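Local coordinates for 6-phosphogluconate dehydrogenase NAD-binding (PDB 4GBJ), which probably works as an NAD(P)-dependent oxidoreductase of the 3-hydroxyisobutyrate dehydrogenase type, pairing a Rossmann-like nucleotide-binding domain with a helical C-terminal one, at residues B[264-267]-B[268-272]. Numbering follows the deposited sequence.
Sequences IIRN and RFISG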
# COMPACT_ATOMS: atom_id res chain seq x y z
N ILE B 264 -6.64 -6.81 -13.07
CA ILE B 264 -7.73 -6.02 -12.50
C ILE B 264 -7.49 -4.55 -12.81
O ILE B 264 -8.39 -3.94 -13.31
CB ILE B 264 -7.89 -6.25 -11.00
CG1 ILE B 264 -8.22 -7.74 -10.66
CG2 ILE B 264 -8.94 -5.31 -10.37
CD1 ILE B 264 -9.33 -8.22 -11.04
N ILE B 265 -6.27 -4.03 -12.60
CA ILE B 265 -5.93 -2.64 -12.87
C ILE B 265 -6.12 -2.32 -14.33
O ILE B 265 -6.76 -1.32 -14.67
CB ILE B 265 -4.47 -2.37 -12.41
CG1 ILE B 265 -4.34 -2.43 -10.86
CG2 ILE B 265 -3.91 -1.10 -12.95
CD1 ILE B 265 -5.12 -1.48 -10.11
N ARG B 266 -5.61 -3.19 -15.21
CA ARG B 266 -5.83 -3.02 -16.63
C ARG B 266 -7.32 -2.88 -16.97
O ARG B 266 -7.68 -1.96 -17.70
CB ARG B 266 -5.23 -4.19 -17.43
CG ARG B 266 -5.49 -4.14 -18.93
CD ARG B 266 -4.67 -5.23 -19.62
NE ARG B 266 -5.09 -5.42 -21.00
CZ ARG B 266 -6.19 -6.06 -21.39
NH1 ARG B 266 -7.03 -6.58 -20.49
NH2 ARG B 266 -6.48 -6.17 -22.68
N ASN B 267 -8.17 -3.73 -16.43
CA ASN B 267 -9.63 -3.67 -16.72
C ASN B 267 -10.25 -2.41 -16.18
O ASN B 267 -11.17 -1.89 -16.83
CB ASN B 267 -10.40 -4.90 -16.22
CG ASN B 267 -10.11 -6.12 -17.09
OD1 ASN B 267 -9.68 -6.00 -18.22
ND2 ASN B 267 -10.26 -7.31 -16.55
N ARG B 268 -9.73 -1.86 -15.03
CA ARG B 268 -10.26 -0.58 -14.55
C ARG B 268 -10.06 0.55 -15.59
O ARG B 268 -10.94 1.38 -15.76
CB ARG B 268 -9.60 -0.17 -13.25
CG ARG B 268 -9.81 -1.08 -12.09
CD ARG B 268 -11.27 -1.38 -11.88
NE ARG B 268 -11.55 -1.91 -10.55
CZ ARG B 268 -12.73 -2.37 -10.15
NH1 ARG B 268 -13.75 -2.40 -10.98
NH2 ARG B 268 -12.88 -2.85 -8.92
N PHE B 269 -8.89 0.60 -16.21
CA PHE B 269 -8.60 1.61 -17.25
C PHE B 269 -9.42 1.39 -18.49
O PHE B 269 -9.98 2.35 -19.03
CB PHE B 269 -7.12 1.65 -17.64
CG PHE B 269 -6.25 2.28 -16.58
CD1 PHE B 269 -6.41 3.62 -16.23
CD2 PHE B 269 -5.34 1.52 -15.86
CE1 PHE B 269 -5.69 4.17 -15.18
CE2 PHE B 269 -4.61 2.07 -14.83
CZ PHE B 269 -4.77 3.40 -14.51
N ILE B 270 -9.51 0.13 -18.96
CA ILE B 270 -10.30 -0.16 -20.18
C ILE B 270 -11.78 0.27 -19.97
O ILE B 270 -12.38 0.96 -20.80
CB ILE B 270 -10.19 -1.65 -20.58
CG1 ILE B 270 -8.72 -1.97 -20.99
CG2 ILE B 270 -11.13 -1.97 -21.71
CD1 ILE B 270 -8.44 -3.44 -21.16
N SER B 271 -12.35 -0.16 -18.85
CA SER B 271 -13.72 0.17 -18.48
C SER B 271 -13.89 1.68 -18.27
O SER B 271 -14.89 2.24 -18.72
CB SER B 271 -14.18 -0.60 -17.24
OG SER B 271 -15.57 -0.37 -17.05
N GLY B 272 -12.89 2.34 -17.67
CA GLY B 272 -12.95 3.77 -17.49
C GLY B 272 -12.97 4.53 -18.81
O GLY B 272 -13.63 5.57 -18.93
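Arg266 reaches one turn along the alpha-helix 260-274, in the helical C-terminal part of the chain, and lays its guanidinium against Ile270. From CB its chain runs out extended: CG is anti to the backbone N (chi1 176°) and already lies 3.8 Å from Ile270 CD1. NE stays near the same methyl, and at the end CD1 sits over the centre of the guanidinium face, 3.5 Å from Arg266 CZ, with NH1 and NH2 in the plane beneath it. The contact is therefore apolar methyl against a flat charged group, on a partly exposed side of the helix. With an alanine here the plane is gone, and Ile270 CD1 is likely to lose its closest neighbours on this helix. Beneath the side chains run the regular i to i+4 helical hydrogen bonds, with Ile270 N donating to Arg266 O at 3.1 Å and Ser271 N to Asn267 O at 2.9 Å.

Ile265 and Phe269, both buried, lie side by side, pointing the same way, Ile265 CG2 touching Phe269 CE2 at 3.8 Å. Helix 238-254 closes over this pair through Ile245 and Leu242, while Phe238 meets the Phe269 ring edge-to-face.

Arg268 takes a third direction. Its CB is 3.4 Å from Ile265 O, its CG rests near Ile264 O, and the chain then bends at chi2 (-52°), carrying the guanidinium past Ile264 to salt bridges with Glu186 and Asp292; these two carboxylates probably fix its rotation. Here the helix also borders the dimer interface, where Ile264 packs on Phe261 of the second subunit. Behind that bend, Arg268 N donates to Ile264 O at 3.0 Å.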